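Local coordinates for protein galectin (Danio rerio, PDB 6E20) that binds galactose-containing glycans as a galectin-1-like lectin and probably acts in innate immunity by recognising sugars on cell surfaces or viral glycoproteins, at residues 41-46 with 94-99; 59-64 with 109-114. All coordinates share one frame; numbering follows the deposited sequence.

Overall arrangement
Interactions 1 and 2 touch each other, with their centres about 7 Å apart. Interaction 1 is core: 41-46 and 94-99 lie in different sheets, and only apolar side chains meet between them. Interaction 2 lies at the surface, where 59-64 meets the 109-114 loop through polar side chains and an arginine. Strands 40-47 and 58-64 are antiparallel neighbours in one sheet, joined for example by the probable hydrogen bond from Asn46 N to Val59 O at 2.8 Å. The two contacts therefore hold the same sheet, one from its inner face and one through a loop. Each also contributes residues to the galactose site, His44 and Asn46 from interaction 1 and Asn61 from interaction 2.

Interaction 1: residues 41-46 with 94-99; sequences IALHMN and EEFLVT. With GAL (beta-D-galactopyranose), chain D.
Leu43 lies over the ring of Phe96 in the buried interior between the two sheets. Its CB sits 3.9 Å from the centroid of the Phe96 ring and only 10° off the ring normal. This is a CH-pi contact over the ring face. From CB the chain runs back along the ring toward the root of Phe96, because CG is anti to the backbone N (chi1 173°). CD2 then reaches Phe96 CG at 4.0 Å and also touches CD2 and CB of the phenylalanine. The two side chains thus run antiparallel alongside each other. Ala42 meets the same ring differently: its CB comes to the edge, 3.9 Å from Phe96 CZ. Ala42 and Leu43 both face Ile34 in a classic beta bulge, and both direct their CB atoms toward strand 95-99. Phe91 and Tyr117 also pack against Phe96.

Further along, Met45 and Val98 meet tip to tip. The methionine is extended throughout and brings SD to 3.9 Å from Val98 CG1, with CE close to the same methyl.

His44 lies between these inward residues but serves the sugar. Its NE2 and galactose O4 form a hydrogen bond of 2.9 Å, and O4 lies at the ring edge near the ring plane. The other ring nitrogen, ND1, is hydrogen-bonded to Asn33 ND2. Asn46 OD1 is 3.2 Å from galactose O4 and accepts a bond from Arg48 NE. The arrangement is that of the galectin beta-sandwich, with apolar packing between the sheets and a galactose site on the outer face of one.

Interaction 2: residues 59-64 with 109-114; sequences VCNSFQ and PNRQGS. With GAL (beta-D-galactopyranose), chain D.
Arg111 reaches across to Asn61 and Ser62 with the edge of its guanidinium group. The bond from Arg111 NH1 to Ser62 OG is 3.0 Å long and fairly straight, at 160°. The one from Arg111 NH1 to Asn61 OD1 is longer, 3.2 Å, and more bent. Both acceptors lie in the guanidinium plane. The amide of Asn61 is turned steeply against that plane, by 73°. Arg111 is extended from CG to NE, which carries its head from the loop to the strand. There NH2 finds a further partner in Glu70 O.

Arg111 NH1 and Ser62 N come to Asn61 OD1 one from above and one from below the amide, and the Ser62 N to Asn61 OD1 distance is 2.7 Å. Together these bonds probably restrict the rotation of the amide and keep ND2 turned to the sugar. Asn61 ND2 donates to galactose O6 over 2.8 Å, nearly straight at 171°, and also to the backbone O of the modified cysteine at position 69. In the galectin carbohydrate-recognition domain this asparagine belongs to the galactose pocket, with His44, Arg48 and Glu71. Arg111 does not bond to the galactose itself and probably helps position Asn61 from the second shell.

Ser62 OG sits between the backbone N and the carbonyl carbon, which presents it to the arginine. Toward the end of the strand, Gln64 and Gln112 meet crosswise, with their amides standing steeply to one another. Gln112 belongs to the type I turn from Asn110 to Gly113, and its side chain also packs on Ala42 and His36.

Interaction 1: residues 41-46 with 94-99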
loop_
_atom_site.group_PDB
_atom_site.type_symbol
_atom_site.label_atom_id
_atom_site.label_comp_id
_atom_site.label_asym_id
_atom_site.label_seq_id
_atom_site.Cartn_x
_atom_site.Cartn_y
_atom_site.Cartn_z
ATOM N N ILE B 41 -1.965 18.142 -3.731
ATOM C CA ILE B 41 -0.985 17.131 -4.222
ATOM C C ILE B 41 0.360 17.832 -4.389
ATOM O O ILE B 41 0.448 18.692 -5.249
ATOM C CB ILE B 41 -1.446 16.490 -5.545
ATOM C CG1 ILE B 41 -2.846 15.901 -5.439
ATOM C CG2 ILE B 41 -0.437 15.444 -6.028
ATOM C CD1 ILE B 41 -2.969 14.852 -4.373
ATOM N N ALA B 42 1.369 17.401 -3.639
ATOM C CA ALA B 42 2.744 17.946 -3.626
ATOM C C ALA B 42 3.541 17.462 -4.839
ATOM O O ALA B 42 4.352 18.248 -5.380
ATOM C CB ALA B 42 3.418 17.528 -2.346
ATOM N N LEU B 43 3.376 16.182 -5.187
ATOM C CA LEU B 43 3.952 15.555 -6.405
ATOM C C LEU B 43 2.868 14.784 -7.182
ATOM O O LEU B 43 2.362 13.750 -6.686
ATOM C CB LEU B 43 5.088 14.605 -6.033
ATOM C CG LEU B 43 5.633 13.791 -7.207
ATOM C CD1 LEU B 43 6.197 14.696 -8.288
ATOM C CD2 LEU B 43 6.691 12.797 -6.757
ATOM N N HIS B 44 2.622 15.237 -8.402
ATOM C CA HIS B 44 1.879 14.531 -9.463
ATOM C C HIS B 44 2.910 14.053 -10.486
ATOM O O HIS B 44 3.502 14.897 -11.157
ATOM C CB HIS B 44 0.832 15.454 -10.071
ATOM C CG HIS B 44 0.199 14.941 -11.319
ATOM N ND1 HIS B 44 -0.863 14.079 -11.277
ATOM C CD2 HIS B 44 0.431 15.216 -12.627
ATOM C CE1 HIS B 44 -1.284 13.836 -12.515
ATOM N NE2 HIS B 44 -0.480 14.507 -13.382
ATOM N N MET B 45 3.142 12.752 -10.576
ATOM C CA MET B 45 4.141 12.222 -11.541
ATOM C C MET B 45 3.387 11.388 -12.569
ATOM O O MET B 45 2.777 10.386 -12.163
ATOM C CB MET B 45 5.206 11.375 -10.855
ATOM C CG MET B 45 6.204 10.821 -11.843
ATOM S SD MET B 45 7.201 9.567 -11.080
ATOM C CE MET B 45 7.870 8.769 -12.543
ATOM N N ASN B 46 3.462 11.786 -13.832
ATOM C CA ASN B 46 2.506 11.347 -14.874
ATOM C C ASN B 46 3.301 10.891 -16.089
ATOM O O ASN B 46 3.492 11.651 -17.043
ATOM C CB ASN B 46 1.469 12.449 -15.094
ATOM C CG ASN B 46 0.439 12.129 -16.152
ATOM O OD1 ASN B 46 0.026 13.025 -16.883
ATOM N ND2 ASN B 46 0.034 10.871 -16.233
ATOM N N GLU B 94 13.136 20.300 0.441
ATOM C CA GLU B 94 13.419 21.042 -0.824
ATOM C C GLU B 94 12.835 20.289 -2.030
ATOM O O GLU B 94 12.237 20.955 -2.906
ATOM C CB GLU B 94 14.921 21.275 -1.009
ATOM C CG GLU B 94 15.560 22.138 0.080
ATOM C CD GLU B 94 15.764 21.443 1.417
ATOM O OE1 GLU B 94 16.019 20.217 1.430
ATOM O OE2 GLU B 94 15.657 22.133 2.439
ATOM N N GLU B 95 13.020 18.979 -2.154
ATOM C CA GLU B 95 12.605 18.333 -3.440
ATOM C C GLU B 95 12.356 16.831 -3.304
ATOM O O GLU B 95 12.788 16.207 -2.315
ATOM C CB GLU B 95 13.578 18.664 -4.578
ATOM C CG GLU B 95 14.918 17.993 -4.460
ATOM C CD GLU B 95 15.899 18.172 -5.612
ATOM O OE1 GLU B 95 16.860 17.435 -5.588
ATOM O OE2 GLU B 95 15.760 19.077 -6.483
ATOM N N PHE B 96 11.614 16.292 -4.275
ATOM C CA PHE B 96 11.462 14.841 -4.494
ATOM C C PHE B 96 12.571 14.375 -5.427
ATOM O O PHE B 96 12.844 15.042 -6.444
ATOM C CB PHE B 96 10.112 14.503 -5.116
ATOM C CG PHE B 96 8.967 14.888 -4.235
ATOM C CD1 PHE B 96 8.428 16.171 -4.299
ATOM C CD2 PHE B 96 8.464 13.986 -3.311
ATOM C CE1 PHE B 96 7.362 16.523 -3.494
ATOM C CE2 PHE B 96 7.380 14.338 -2.523
ATOM C CZ PHE B 96 6.842 15.607 -2.613
ATOM N N LEU B 97 13.160 13.236 -5.107
ATOM C CA LEU B 97 14.147 12.577 -6.002
ATOM C C LEU B 97 13.549 11.245 -6.430
ATOM O O LEU B 97 13.517 10.337 -5.621
ATOM C CB LEU B 97 15.486 12.392 -5.277
ATOM C CG LEU B 97 16.666 11.975 -6.161
ATOM C CD1 LEU B 97 16.485 10.577 -6.730
ATOM C CD2 LEU B 97 16.884 12.972 -7.285
ATOM N N VAL B 98 13.124 11.167 -7.679
ATOM C CA VAL B 98 12.568 9.935 -8.290
ATOM C C VAL B 98 13.706 9.190 -8.966
ATOM O O VAL B 98 14.326 9.769 -9.868
ATOM C CB VAL B 98 11.461 10.255 -9.301
ATOM C CG1 VAL B 98 10.835 8.988 -9.859
ATOM C CG2 VAL B 98 10.429 11.172 -8.681
ATOM N N THR B 99 13.932 7.953 -8.558
ATOM C CA THR B 99 14.821 7.011 -9.271
ATOM C C THR B 99 13.920 6.116 -10.128
ATOM O O THR B 99 13.029 5.428 -9.588
ATOM C CB THR B 99 15.765 6.288 -8.299
ATOM O OG1 THR B 99 16.359 7.286 -7.451
ATOM C CG2 THR B 99 16.813 5.470 -9.016
HETATM C C1 GAL D . -2.804 18.274 -17.526
HETATM C C2 GAL D . -3.518 16.955 -17.369
HETATM C C3 GAL D . -3.664 16.617 -15.889
HETATM C C4 GAL D . -2.293 16.674 -15.213
HETATM C C5 GAL D . -1.669 18.064 -15.465
HETATM C C6 GAL D . -0.243 18.227 -14.883
HETATM O O2 GAL D . -4.804 17.117 -17.971
HETATM O O3 GAL D . -4.221 15.334 -15.746
HETATM O O4 GAL D . -1.526 15.622 -15.800
HETATM O O5 GAL D . -1.569 18.293 -16.869
HETATM O O6 GAL D . 0.362 19.457 -15.325
#

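Interaction 2: residues 59-64 with 109-114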
loop_
_atom_site.group_PDB
_atom_site.type_symbol
_atom_site.label_atom_id
_atom_site.label_comp_id
_atom_site.label_asym_id
_atom_site.label_seq_id
_atom_site.Cartn_x
_atom_site.Cartn_y
_atom_site.Cartn_z
ATOM N N VAL B 59 5.547 13.876 -17.158
ATOM C CA VAL B 59 5.142 15.228 -16.694
ATOM C C VAL B 59 4.996 15.209 -15.177
ATOM O O VAL B 59 4.212 14.382 -14.645
ATOM C CB VAL B 59 3.854 15.706 -17.387
ATOM C CG1 VAL B 59 3.428 17.060 -16.835
ATOM C CG2 VAL B 59 4.033 15.758 -18.892
ATOM N N CYS B 60 5.730 16.076 -14.488
ATOM C CA CYS B 60 5.566 16.275 -13.029
ATOM C C CYS B 60 4.987 17.671 -12.786
ATOM O O CYS B 60 5.335 18.618 -13.518
ATOM C CB CYS B 60 6.869 16.069 -12.268
ATOM S SG CYS B 60 7.526 14.388 -12.480
ATOM N N ASN B 61 4.118 17.779 -11.793
ATOM C CA ASN B 61 3.480 19.066 -11.424
ATOM C C ASN B 61 2.985 18.950 -9.994
ATOM O O ASN B 61 3.088 17.858 -9.375
ATOM C CB ASN B 61 2.354 19.438 -12.401
ATOM C CG ASN B 61 2.160 20.935 -12.520
ATOM O OD1 ASN B 61 2.601 21.686 -11.649
ATOM N ND2 ASN B 61 1.526 21.377 -13.593
ATOM N N SER B 62 2.438 20.035 -9.487
ATOM C CA SER B 62 1.784 20.054 -8.169
ATOM C C SER B 62 0.396 20.642 -8.385
ATOM O O SER B 62 0.243 21.383 -9.342
ATOM C CB SER B 62 2.581 20.814 -7.166
ATOM O OG SER B 62 2.794 22.112 -7.630
ATOM N N PHE B 63 -0.565 20.250 -7.557
ATOM C CA PHE B 63 -1.990 20.658 -7.674
ATOM C C PHE B 63 -2.425 21.182 -6.315
ATOM O O PHE B 63 -2.285 20.459 -5.320
ATOM C CB PHE B 63 -2.855 19.478 -8.131
ATOM C CG PHE B 63 -4.316 19.830 -8.295
ATOM C CD1 PHE B 63 -4.766 20.463 -9.441
ATOM C CD2 PHE B 63 -5.225 19.561 -7.289
ATOM C CE1 PHE B 63 -6.099 20.831 -9.576
ATOM C CE2 PHE B 63 -6.566 19.893 -7.431
ATOM C CZ PHE B 63 -6.996 20.538 -8.572
ATOM N N GLN B 64 -2.929 22.411 -6.268
ATOM C CA GLN B 64 -3.471 22.986 -5.018
ATOM C C GLN B 64 -4.607 23.949 -5.331
ATOM O O GLN B 64 -4.390 24.850 -6.155
ATOM C CB GLN B 64 -2.369 23.724 -4.265
ATOM C CG GLN B 64 -2.652 23.841 -2.787
ATOM C CD GLN B 64 -1.501 24.535 -2.112
ATOM O OE1 GLN B 64 -0.935 25.475 -2.655
ATOM N NE2 GLN B 64 -1.165 24.086 -0.917
ATOM N N PRO B 109 10.724 19.988 -7.336
ATOM C CA PRO B 109 10.644 20.691 -6.068
ATOM C C PRO B 109 9.425 20.287 -5.238
ATOM O O PRO B 109 8.314 20.124 -5.753
ATOM C CB PRO B 109 10.598 22.169 -6.468
ATOM C CG PRO B 109 9.983 22.138 -7.839
ATOM C CD PRO B 109 10.596 20.905 -8.476
ATOM N N ASN B 110 9.667 20.184 -3.936
ATOM C CA ASN B 110 8.622 20.060 -2.898
ATOM C C ASN B 110 8.062 21.448 -2.586
ATOM O O ASN B 110 8.326 21.953 -1.469
ATOM C CB ASN B 110 9.181 19.349 -1.668
ATOM C CG ASN B 110 8.133 19.017 -0.633
ATOM O OD1 ASN B 110 8.489 18.705 0.503
ATOM N ND2 ASN B 110 6.859 19.109 -0.985
ATOM N N ARG B 111 7.255 21.995 -3.497
ATOM C CA ARG B 111 6.662 23.362 -3.386
ATOM C C ARG B 111 5.724 23.436 -2.178
ATOM O O ARG B 111 5.719 24.497 -1.522
ATOM C CB ARG B 111 5.882 23.762 -4.634
ATOM C CG ARG B 111 6.716 23.727 -5.904
ATOM C CD ARG B 111 5.810 23.577 -7.100
ATOM N NE ARG B 111 6.493 23.767 -8.364
ATOM C CZ ARG B 111 6.024 23.381 -9.545
ATOM N NH1 ARG B 111 4.872 22.739 -9.633
ATOM N NH2 ARG B 111 6.733 23.602 -10.637
ATOM N N GLN B 112 4.973 22.369 -1.887
ATOM C CA GLN B 112 4.044 22.337 -0.723
ATOM C C GLN B 112 4.860 22.476 0.569
ATOM O O GLN B 112 4.329 23.011 1.515
ATOM C CB GLN B 112 3.132 21.108 -0.772
ATOM C CG GLN B 112 2.173 20.951 0.418
ATOM C CD GLN B 112 1.028 21.940 0.478
ATOM O OE1 GLN B 112 0.266 21.993 1.449
ATOM N NE2 GLN B 112 0.874 22.719 -0.574
ATOM N N GLY B 113 6.093 21.986 0.609
ATOM C CA GLY B 113 7.045 22.256 1.705
ATOM C C GLY B 113 6.909 21.320 2.895
ATOM O O GLY B 113 7.779 21.410 3.791
ATOM N N SER B 114 5.886 20.453 2.948
ATOM C CA SER B 114 5.640 19.611 4.151
ATOM C C SER B 114 6.725 18.533 4.232
ATOM O O SER B 114 7.366 18.240 3.196
ATOM C CB SER B 114 4.253 19.038 4.203
ATOM O OG SER B 114 3.285 20.013 3.848
HETATM C C1 GAL D . -2.804 18.274 -17.526
HETATM C C2 GAL D . -3.518 16.955 -17.369
HETATM C C3 GAL D . -3.664 16.617 -15.889
HETATM C C4 GAL D . -2.293 16.674 -15.213
HETATM C C5 GAL D . -1.669 18.064 -15.465
HETATM C C6 GAL D . -0.243 18.227 -14.883
HETATM O O2 GAL D . -4.804 17.117 -17.971
HETATM O O3 GAL D . -4.221 15.334 -15.746
HETATM O O4 GAL D . -1.526 15.622 -15.800
HETATM O O5 GAL D . -1.569 18.293 -16.869
HETATM O O6 GAL D . 0.362 19.457 -15.325
#